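PDB 2C9K: pesticidal crystal protein CRY4AA from Bacillus thuringiensis, which promotes colloid-osmotic lysis of insect midgut epithelial cells, acting as a mosquito-larvicidal pore-forming toxin. Local coordinates for residues K463-I474 with I508-Y519; V10-T20 with P252-T260. One frame throughout, in Å; residues are numbered along the deposited sequence.

The two contacts lie in series along the chain, their centres about 15 Å apart, and meet through one sheet, in which strands 471-475 and 255-256 run parallel as neighbours. Contact 1 belongs to the C-terminal domain, where its apolar side chains are buried between two sheets and several of its polar groups lie toward the turn. Contact 2 sets the end of helix 5-16, from the N-terminal domain, against that same sheet, and is likewise partly buried. Their chemistry differs accordingly: backbone bonds, side-chain hydroxyls and amides join the segments of contact 1, whereas contact 2 relies mainly on backbone carbonyls, one water and a thin strip of aliphatic packing.

Contact 1: residues K463-I474 with I508-Y519; sequences KNTIYTHLTTQI and ITCQHSNFQQSY
Asn-464 to Tyr-467 run parallel to Cys-510 to Ser-513, with a single beta bridge between Ile-466 and His-512, whose CA atoms are 5.0 Å apart. Ile-466 N donates to Gln-511 O at 3.2 Å, while Gln-511 N to Lys-463 O and Ser-513 N to Ile-466 O are weak bonds. The hydroxyl of Ser-513 strengthens the grip on Ile-466 O, which its OG approaches from a direction tilted out of the carbonyl plane.

Ile-466 spreads its two branches over different partners. With CG1 anti to the carbonyl carbon (chi1 -65°), its CD1 reaches Cys-510 CB at 3.5 Å, while CG2 packs 3.7 Å from Tyr-519 CE2. Ile-474 CD1 comes against Cys-510 SG from strand 471-475 of the facing sheet, and Phe-607 and Ile-585 enclose Ile-466 further. His-512 presents a ring edge to Ile-466 CB, and its NE2 shares a hydrogen bond with Tyr-519 OH; Ala-580 O takes its ND1, so both ring nitrogens are engaged and the imidazole's rotation is fixed.

Where the two chains diverge, Gln-517 turns back at chi2 (-71°) and sends NE2 to Thr-468 O at 2.8 Å. This bond lies in the carbonyl plane on a lone pair, almost within the amide's own plane. The aliphatic part of Gln-517 and the methyl of Thr-468 pack beside it.

Strand 505-511 belongs to one sheet and strands 471-475 and 517-527 to another, so residues 508-519 pass between layers around Ile-466, as in the beta-sandwich of the C-terminal domain of three-domain Cry toxins.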
loop_
_atom_site.group_PDB
_atom_site.type_symbol
_atom_site.label_atom_id
_atom_site.label_comp_id
_atom_site.label_asym_id
_atom_site.label_seq_id
_atom_site.Cartn_x
_atom_site.Cartn_y
_atom_site.Cartn_z
ATOM N N LYS A 463 7.980 14.264 6.314
ATOM C CA LYS A 463 7.794 15.398 7.201
ATOM C C LYS A 463 6.453 15.427 7.928
ATOM O O LYS A 463 6.177 16.358 8.675
ATOM C CB LYS A 463 7.997 16.697 6.401
ATOM C CG LYS A 463 9.398 16.845 5.793
ATOM C CD LYS A 463 10.415 17.229 6.862
ATOM C CE LYS A 463 11.864 17.048 6.410
ATOM N NZ LYS A 463 12.261 15.602 6.361
ATOM N N ASN A 464 5.632 14.403 7.721
ATOM C CA ASN A 464 4.322 14.339 8.367
ATOM C C ASN A 464 3.584 15.663 8.251
ATOM O O ASN A 464 2.899 16.074 9.192
ATOM C CB ASN A 464 4.458 14.003 9.859
ATOM C CG ASN A 464 4.682 12.529 10.109
ATOM O OD1 ASN A 464 4.118 11.685 9.423
ATOM N ND2 ASN A 464 5.495 12.212 11.108
ATOM N N THR A 465 3.690 16.333 7.113
ATOM C CA THR A 465 3.038 17.628 7.013
ATOM C C THR A 465 1.531 17.609 7.240
ATOM O O THR A 465 0.820 16.653 6.900
ATOM C CB THR A 465 3.332 18.330 5.673
ATOM O OG1 THR A 465 2.497 17.785 4.649
ATOM C CG2 THR A 465 4.794 18.140 5.294
ATOM N N ILE A 466 1.065 18.692 7.847
ATOM C CA ILE A 466 -0.338 18.883 8.139
ATOM C C ILE A 466 -0.755 20.028 7.238
ATOM O O ILE A 466 -0.203 21.124 7.329
ATOM C CB ILE A 466 -0.528 19.242 9.630
ATOM C CG1 ILE A 466 -0.095 18.037 10.481
ATOM C CG2 ILE A 466 -1.974 19.633 9.905
ATOM C CD1 ILE A 466 -0.152 18.223 11.972
ATOM N N TYR A 467 -1.697 19.765 6.343
ATOM C CA TYR A 467 -2.157 20.790 5.431
ATOM C C TYR A 467 -3.290 21.595 6.044
ATOM O O TYR A 467 -3.898 21.187 7.030
ATOM C CB TYR A 467 -2.591 20.161 4.108
ATOM C CG TYR A 467 -1.484 19.374 3.435
ATOM C CD1 TYR A 467 -1.370 17.995 3.615
ATOM C CD2 TYR A 467 -0.529 20.021 2.646
ATOM C CE1 TYR A 467 -0.334 17.283 3.028
ATOM C CE2 TYR A 467 0.515 19.324 2.058
ATOM C CZ TYR A 467 0.612 17.954 2.248
ATOM O OH TYR A 467 1.656 17.262 1.664
ATOM N N THR A 468 -3.570 22.744 5.445
ATOM C CA THR A 468 -4.604 23.649 5.942
ATOM C C THR A 468 -5.857 23.753 5.086
ATOM O O THR A 468 -6.855 24.308 5.531
ATOM C CB THR A 468 -4.050 25.074 6.065
ATOM O OG1 THR A 468 -3.695 25.550 4.761
ATOM C CG2 THR A 468 -2.821 25.099 6.951
ATOM N N HIS A 469 -5.802 23.237 3.861
ATOM C CA HIS A 469 -6.928 23.329 2.937
ATOM C C HIS A 469 -7.676 22.030 2.704
ATOM O O HIS A 469 -8.397 21.896 1.711
ATOM C CB HIS A 469 -6.451 23.871 1.589
ATOM C CG HIS A 469 -5.589 22.913 0.825
ATOM N ND1 HIS A 469 -4.388 22.443 1.307
ATOM C CD2 HIS A 469 -5.771 22.316 -0.376
ATOM C CE1 HIS A 469 -3.866 21.596 0.439
ATOM N NE2 HIS A 469 -4.686 21.500 -0.591
ATOM N N LEU A 470 -7.499 21.067 3.597
ATOM C CA LEU A 470 -8.187 19.794 3.474
ATOM C C LEU A 470 -7.830 18.894 4.655
ATOM O O LEU A 470 -6.952 19.218 5.448
ATOM C CB LEU A 470 -7.825 19.120 2.146
ATOM C CG LEU A 470 -6.566 18.255 2.047
ATOM C CD1 LEU A 470 -6.441 17.736 0.630
ATOM C CD2 LEU A 470 -5.335 19.044 2.440
ATOM N N THR A 471 -8.520 17.771 4.783
ATOM C CA THR A 471 -8.258 16.857 5.880
ATOM C C THR A 471 -6.969 16.100 5.648
ATOM O O THR A 471 -6.769 15.495 4.593
ATOM C CB THR A 471 -9.405 15.846 6.052
ATOM O OG1 THR A 471 -10.579 16.534 6.503
ATOM C CG2 THR A 471 -9.029 14.771 7.064
ATOM N N THR A 472 -6.088 16.146 6.639
ATOM C CA THR A 472 -4.822 15.446 6.554
ATOM C C THR A 472 -4.961 14.150 7.323
ATOM O O THR A 472 -5.422 14.133 8.463
ATOM C CB THR A 472 -3.686 16.274 7.154
ATOM O OG1 THR A 472 -3.566 17.499 6.428
ATOM C CG2 THR A 472 -2.369 15.522 7.065
ATOM N N GLN A 473 -4.565 13.063 6.681
ATOM C CA GLN A 473 -4.644 11.739 7.273
ATOM C C GLN A 473 -3.221 11.274 7.558
ATOM O O GLN A 473 -2.446 11.066 6.627
ATOM C CB GLN A 473 -5.321 10.800 6.274
ATOM C CG GLN A 473 -5.961 9.557 6.856
ATOM C CD GLN A 473 -6.838 8.849 5.839
ATOM O OE1 GLN A 473 -6.352 8.316 4.844
ATOM N NE2 GLN A 473 -8.145 8.858 6.079
ATOM N N ILE A 474 -2.871 11.138 8.836
ATOM C CA ILE A 474 -1.536 10.684 9.222
ATOM C C ILE A 474 -1.588 9.346 9.947
ATOM O O ILE A 474 -1.974 9.280 11.122
ATOM C CB ILE A 474 -0.826 11.685 10.160
ATOM C CG1 ILE A 474 -0.613 13.026 9.452
ATOM C CG2 ILE A 474 0.526 11.116 10.581
ATOM C CD1 ILE A 474 0.154 14.041 10.278
ATOM N N ILE A 508 4.063 10.866 17.648
ATOM C CA ILE A 508 4.312 11.088 16.242
ATOM C C ILE A 508 4.636 12.581 16.141
ATOM O O ILE A 508 4.017 13.405 16.829
ATOM C CB ILE A 508 3.069 10.685 15.393
ATOM C CG1 ILE A 508 2.804 11.703 14.293
ATOM C CG2 ILE A 508 1.858 10.548 16.271
ATOM C CD1 ILE A 508 3.746 11.602 13.148
ATOM N N THR A 509 5.635 12.917 15.323
ATOM C CA THR A 509 6.050 14.304 15.132
ATOM C C THR A 509 5.572 14.837 13.781
ATOM O O THR A 509 5.768 14.198 12.752
ATOM C CB THR A 509 7.575 14.422 15.196
ATOM O OG1 THR A 509 8.045 13.773 16.380
ATOM C CG2 THR A 509 7.998 15.881 15.231
ATOM N N CYS A 510 4.953 16.011 13.785
ATOM C CA CYS A 510 4.442 16.603 12.547
ATOM C C CYS A 510 5.010 17.984 12.279
ATOM O O CYS A 510 5.374 18.707 13.203
ATOM C CB CYS A 510 2.920 16.711 12.595
ATOM S SG CYS A 510 2.104 15.175 13.011
ATOM N N GLN A 511 5.081 18.340 11.004
ATOM C CA GLN A 511 5.583 19.638 10.595
ATOM C C GLN A 511 4.406 20.337 9.927
ATOM O O GLN A 511 3.850 19.828 8.955
ATOM C CB GLN A 511 6.732 19.467 9.606
ATOM C CG GLN A 511 7.488 20.752 9.297
ATOM C CD GLN A 511 8.674 20.531 8.361
ATOM O OE1 GLN A 511 9.567 19.727 8.645
ATOM N NE2 GLN A 511 8.688 21.251 7.245
ATOM N N HIS A 512 4.011 21.491 10.457
ATOM C CA HIS A 512 2.882 22.210 9.893
ATOM C C HIS A 512 3.256 22.886 8.578
ATOM O O HIS A 512 4.442 23.057 8.275
ATOM C CB HIS A 512 2.371 23.263 10.879
ATOM C CG HIS A 512 1.000 23.770 10.558
ATOM N ND1 HIS A 512 0.661 25.105 10.622
ATOM C CD2 HIS A 512 -0.119 23.120 10.160
ATOM C CE1 HIS A 512 -0.604 25.255 10.275
ATOM N NE2 HIS A 512 -1.100 24.065 9.990
ATOM N N SER A 513 2.243 23.258 7.798
ATOM C CA SER A 513 2.458 23.943 6.526
ATOM C C SER A 513 2.947 25.360 6.791
ATOM O O SER A 513 3.050 25.787 7.944
ATOM C CB SER A 513 1.163 24.004 5.733
ATOM O OG SER A 513 0.660 22.704 5.526
ATOM N N ASN A 514 3.247 26.097 5.726
ATOM C CA ASN A 514 3.733 27.460 5.884
ATOM C C ASN A 514 2.583 28.450 6.016
ATOM O O ASN A 514 2.586 29.518 5.404
ATOM C CB ASN A 514 4.634 27.828 4.707
ATOM C CG ASN A 514 5.235 29.201 4.844
ATOM O OD1 ASN A 514 5.654 29.602 5.926
ATOM N ND2 ASN A 514 5.292 29.931 3.737
ATOM N N PHE A 515 1.590 28.077 6.820
ATOM C CA PHE A 515 0.431 28.930 7.062
ATOM C C PHE A 515 -0.033 28.837 8.509
ATOM O O PHE A 515 0.593 28.181 9.337
ATOM C CB PHE A 515 -0.731 28.551 6.132
ATOM C CG PHE A 515 -0.374 28.574 4.684
ATOM C CD1 PHE A 515 0.270 27.493 4.099
ATOM C CD2 PHE A 515 -0.651 29.686 3.906
ATOM C CE1 PHE A 515 0.637 27.518 2.754
ATOM C CE2 PHE A 515 -0.287 29.726 2.559
ATOM C CZ PHE A 515 0.357 28.641 1.983
ATOM N N GLN A 516 -1.136 29.510 8.803
ATOM C CA GLN A 516 -1.708 29.497 10.135
ATOM C C GLN A 516 -3.070 28.825 10.067
ATOM O O GLN A 516 -3.848 29.107 9.168
ATOM C CB GLN A 516 -1.860 30.918 10.647
ATOM C CG GLN A 516 -2.591 31.011 11.951
ATOM C CD GLN A 516 -1.992 32.057 12.837
ATOM O OE1 GLN A 516 -0.841 31.928 13.273
ATOM N NE2 GLN A 516 -2.755 33.115 13.109
ATOM N N GLN A 517 -3.361 27.940 11.013
ATOM C CA GLN A 517 -4.638 27.251 11.007
ATOM C C GLN A 517 -5.060 26.692 12.353
ATOM O O GLN A 517 -4.230 26.477 13.249
ATOM C CB GLN A 517 -4.604 26.093 10.012
ATOM C CG GLN A 517 -5.254 26.395 8.689
ATOM C CD GLN A 517 -6.764 26.492 8.771
ATOM O OE1 GLN A 517 -7.319 27.071 9.707
ATOM N NE2 GLN A 517 -7.435 25.942 7.772
ATOM N N SER A 518 -6.366 26.466 12.480
ATOM C CA SER A 518 -6.944 25.871 13.672
ATOM C C SER A 518 -7.501 24.538 13.196
ATOM O O SER A 518 -7.893 24.406 12.039
ATOM C CB SER A 518 -8.063 26.742 14.243
ATOM O OG SER A 518 -7.549 27.661 15.195
ATOM N N TYR A 519 -7.522 23.542 14.071
ATOM C CA TYR A 519 -8.022 22.238 13.676
ATOM C C TYR A 519 -8.774 21.549 14.789
ATOM O O TYR A 519 -8.984 22.095 15.868
ATOM C CB TYR A 519 -6.866 21.297 13.297
ATOM C CG TYR A 519 -5.924 21.777 12.231
ATOM C CD1 TYR A 519 -4.971 22.765 12.504
ATOM C CD2 TYR A 519 -5.976 21.241 10.946
ATOM C CE1 TYR A 519 -4.087 23.214 11.515
ATOM C CE2 TYR A 519 -5.102 21.678 9.947
ATOM C CZ TYR A 519 -4.162 22.666 10.237
ATOM O OH TYR A 519 -3.316 23.109 9.247
#

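Contact 2: residues V10-T20 with P252-T260; sequences VGTVLTGFGFT and PIGVQSELT
Water 1 sits between Leu-14 and the 255-257 backbone, accepting from Ser-257 N at 2.9 Å and lying within hydrogen-bonding distance of both Leu-14 O and Val-255 O. More acceptors surround it than it has protons, so how its two hydrogens are shared remains open. Leu-14 O is available to it because the helix is ending: Gly-18 N bonds to Thr-15 O instead.

One residue beyond the helix, Phe-17 O receives Val-255 N directly at 2.7 Å, in a fairly straight bond (161° at the hydrogen). The CB of Phe-17 lies near Val-255 O, but its ring swings off to meet Tyr-246 edge-to-face. Gly-254, at backbone angles (phi 112°) disfavoured for residues with a side chain, has no CB to collide with Phe-19 O, and its CA comes up to the carbonyls of Phe-17 and Phe-19.

At the far end, Thr-20 OG1 donates to Pro-252 O at 2.9 Å, in the carbonyl plane. Its hydroxyl stands opposite the backbone N across CA-CB (chi1 170°), which leaves CG2 to lie over the Ile-253 backbone.

The aliphatic side-chain packing lies mainly on the helical side, where Val-10 CG1 meets Leu-259 CD1 at 3.9 Å. Leu-14 instead sets a methyl against polar atoms, its CD2 3.3 Å from Ser-257 O and beside that residue's hydroxyl. Leu-242 and His-457 add to the packing around Leu-14.

Strand 255-256 pairs on with Thr-471 and Gln-473. The carbonyls at or just after the end of helix 5-16, probably made better acceptors by the partial negative charge there, thus find a backbone N-H and a bridging water along residues 255-257, a join set chiefly by backbone shape rather than charged side chains.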
loop_
_atom_site.group_PDB
_atom_site.type_symbol
_atom_site.label_atom_id
_atom_site.label_comp_id
_atom_site.label_asym_id
_atom_site.label_seq_id
_atom_site.Cartn_x
_atom_site.Cartn_y
_atom_site.Cartn_z
ATOM N N VAL A 10 -3.972 3.582 -8.745
ATOM C CA VAL A 10 -3.863 3.917 -7.334
ATOM C C VAL A 10 -3.319 5.327 -7.181
ATOM O O VAL A 10 -3.746 6.077 -6.301
ATOM C CB VAL A 10 -2.948 2.918 -6.599
ATOM C CG1 VAL A 10 -2.740 3.349 -5.159
ATOM C CG2 VAL A 10 -3.574 1.544 -6.637
ATOM N N GLY A 11 -2.384 5.687 -8.054
ATOM C CA GLY A 11 -1.803 7.014 -8.011
ATOM C C GLY A 11 -2.815 8.111 -8.284
ATOM O O GLY A 11 -2.750 9.177 -7.673
ATOM N N THR A 12 -3.754 7.851 -9.189
ATOM C CA THR A 12 -4.772 8.828 -9.552
ATOM C C THR A 12 -5.782 9.090 -8.449
ATOM O O THR A 12 -6.230 10.216 -8.263
ATOM C CB THR A 12 -5.544 8.376 -10.786
ATOM O OG1 THR A 12 -4.616 8.012 -11.809
ATOM C CG2 THR A 12 -6.429 9.496 -11.296
ATOM N N VAL A 13 -6.153 8.039 -7.733
ATOM C CA VAL A 13 -7.113 8.154 -6.635
ATOM C C VAL A 13 -6.536 9.008 -5.496
ATOM O O VAL A 13 -7.215 9.904 -4.993
ATOM C CB VAL A 13 -7.520 6.750 -6.103
ATOM C CG1 VAL A 13 -8.397 6.884 -4.884
ATOM C CG2 VAL A 13 -8.253 5.986 -7.185
ATOM N N LEU A 14 -5.289 8.735 -5.102
ATOM C CA LEU A 14 -4.625 9.506 -4.049
ATOM C C LEU A 14 -4.672 10.982 -4.416
ATOM O O LEU A 14 -5.065 11.827 -3.612
ATOM C CB LEU A 14 -3.166 9.073 -3.896
ATOM C CG LEU A 14 -2.926 7.776 -3.128
ATOM C CD1 LEU A 14 -1.526 7.260 -3.392
ATOM C CD2 LEU A 14 -3.150 8.023 -1.646
ATOM N N THR A 15 -4.263 11.279 -5.644
ATOM C CA THR A 15 -4.255 12.638 -6.169
ATOM C C THR A 15 -5.678 13.175 -6.283
ATOM O O THR A 15 -5.927 14.357 -6.090
ATOM C CB THR A 15 -3.617 12.663 -7.564
ATOM O OG1 THR A 15 -2.277 12.169 -7.474
ATOM C CG2 THR A 15 -3.603 14.065 -8.126
ATOM N N GLY A 16 -6.609 12.282 -6.581
ATOM C CA GLY A 16 -7.991 12.677 -6.753
ATOM C C GLY A 16 -8.730 13.210 -5.549
ATOM O O GLY A 16 -9.608 14.062 -5.700
ATOM N N PHE A 17 -8.402 12.711 -4.362
ATOM C CA PHE A 17 -9.079 13.171 -3.155
ATOM C C PHE A 17 -8.610 14.544 -2.704
ATOM O O PHE A 17 -8.989 15.015 -1.630
ATOM C CB PHE A 17 -8.894 12.157 -2.029
ATOM C CG PHE A 17 -9.703 10.911 -2.213
ATOM C CD1 PHE A 17 -9.089 9.698 -2.461
ATOM C CD2 PHE A 17 -11.090 10.965 -2.181
ATOM C CE1 PHE A 17 -9.851 8.551 -2.678
ATOM C CE2 PHE A 17 -11.856 9.828 -2.396
ATOM C CZ PHE A 17 -11.232 8.620 -2.647
ATOM N N GLY A 18 -7.808 15.184 -3.554
ATOM C CA GLY A 18 -7.264 16.504 -3.276
ATOM C C GLY A 18 -8.271 17.619 -3.045
ATOM O O GLY A 18 -8.051 18.468 -2.180
ATOM N N PHE A 19 -9.376 17.638 -3.788
ATOM C CA PHE A 19 -10.356 18.707 -3.593
ATOM C C PHE A 19 -11.743 18.228 -3.149
ATOM O O PHE A 19 -11.871 17.288 -2.364
ATOM C CB PHE A 19 -10.488 19.545 -4.872
ATOM C CG PHE A 19 -9.302 19.449 -5.794
ATOM C CD1 PHE A 19 -9.179 18.379 -6.690
ATOM C CD2 PHE A 19 -8.325 20.450 -5.795
ATOM C CE1 PHE A 19 -8.103 18.307 -7.580
ATOM C CE2 PHE A 19 -7.244 20.392 -6.678
ATOM C CZ PHE A 19 -7.136 19.312 -7.578
ATOM N N THR A 20 -12.776 18.897 -3.657
ATOM C CA THR A 20 -14.178 18.578 -3.359
ATOM C C THR A 20 -15.064 19.424 -4.276
ATOM O O THR A 20 -15.215 20.632 -4.068
ATOM C CB THR A 20 -14.531 18.871 -1.880
ATOM O OG1 THR A 20 -15.949 18.763 -1.690
ATOM C CG2 THR A 20 -14.064 20.260 -1.486
ATOM N N PRO A 252 -15.660 15.641 3.825
ATOM C CA PRO A 252 -16.381 16.696 3.111
ATOM C C PRO A 252 -15.582 17.528 2.120
ATOM O O PRO A 252 -16.016 17.763 0.988
ATOM C CB PRO A 252 -16.898 17.578 4.237
ATOM C CG PRO A 252 -16.961 16.672 5.391
ATOM C CD PRO A 252 -15.697 15.910 5.268
ATOM N N ILE A 253 -14.413 17.978 2.555
ATOM C CA ILE A 253 -13.582 18.847 1.737
ATOM C C ILE A 253 -12.321 18.275 1.079
ATOM O O ILE A 253 -11.509 19.039 0.560
ATOM C CB ILE A 253 -13.173 20.076 2.567
ATOM C CG1 ILE A 253 -12.187 19.657 3.662
ATOM C CG2 ILE A 253 -14.411 20.681 3.223
ATOM C CD1 ILE A 253 -11.701 20.796 4.527
ATOM N N GLY A 254 -12.144 16.960 1.078
ATOM C CA GLY A 254 -10.944 16.416 0.460
ATOM C C GLY A 254 -10.022 15.798 1.491
ATOM O O GLY A 254 -10.135 16.093 2.680
ATOM N N VAL A 255 -9.102 14.946 1.047
ATOM C CA VAL A 255 -8.200 14.275 1.976
ATOM C C VAL A 255 -6.871 13.911 1.373
ATOM O O VAL A 255 -6.808 13.450 0.238
ATOM C CB VAL A 255 -8.756 12.921 2.453
ATOM C CG1 VAL A 255 -8.345 12.678 3.898
ATOM C CG2 VAL A 255 -10.253 12.848 2.241
ATOM N N GLN A 256 -5.812 14.075 2.152
ATOM C CA GLN A 256 -4.486 13.690 1.699
ATOM C C GLN A 256 -4.125 12.460 2.529
ATOM O O GLN A 256 -3.966 12.549 3.743
ATOM C CB GLN A 256 -3.477 14.816 1.937
ATOM C CG GLN A 256 -2.091 14.535 1.379
ATOM C CD GLN A 256 -2.126 14.157 -0.093
ATOM O OE1 GLN A 256 -2.583 13.070 -0.463
ATOM N NE2 GLN A 256 -1.644 15.056 -0.944
ATOM N N SER A 257 -4.021 11.306 1.883
ATOM C CA SER A 257 -3.695 10.085 2.600
ATOM C C SER A 257 -2.471 9.416 1.999
ATOM O O SER A 257 -2.012 9.814 0.934
ATOM C CB SER A 257 -4.879 9.124 2.544
ATOM O OG SER A 257 -5.094 8.691 1.220
ATOM N N GLU A 258 -1.945 8.404 2.687
ATOM C CA GLU A 258 -0.773 7.682 2.206
ATOM C C GLU A 258 -0.855 6.188 2.516
ATOM O O GLU A 258 -1.654 5.754 3.339
ATOM C CB GLU A 258 0.500 8.292 2.805
ATOM C CG GLU A 258 0.605 8.252 4.332
ATOM C CD GLU A 258 1.730 9.154 4.872
ATOM O OE1 GLU A 258 2.207 8.915 6.002
ATOM O OE2 GLU A 258 2.130 10.115 4.176
ATOM N N LEU A 259 -0.035 5.400 1.834
ATOM C CA LEU A 259 -0.009 3.956 2.027
ATOM C C LEU A 259 1.345 3.629 2.657
ATOM O O LEU A 259 2.384 3.856 2.033
ATOM C CB LEU A 259 -0.168 3.262 0.667
ATOM C CG LEU A 259 -1.370 3.703 -0.191
ATOM C CD1 LEU A 259 -1.204 3.213 -1.615
ATOM C CD2 LEU A 259 -2.665 3.179 0.402
ATOM N N THR A 260 1.334 3.096 3.883
ATOM C CA THR A 260 2.578 2.790 4.615
ATOM C C THR A 260 3.101 1.365 4.552
ATOM O O THR A 260 4.230 1.110 4.969
ATOM C CB THR A 260 2.454 3.112 6.109
ATOM O OG1 THR A 260 1.613 2.132 6.725
ATOM C CG2 THR A 260 1.861 4.494 6.321
HETATM O O HOH W 1 -5.326 11.130 -0.731
#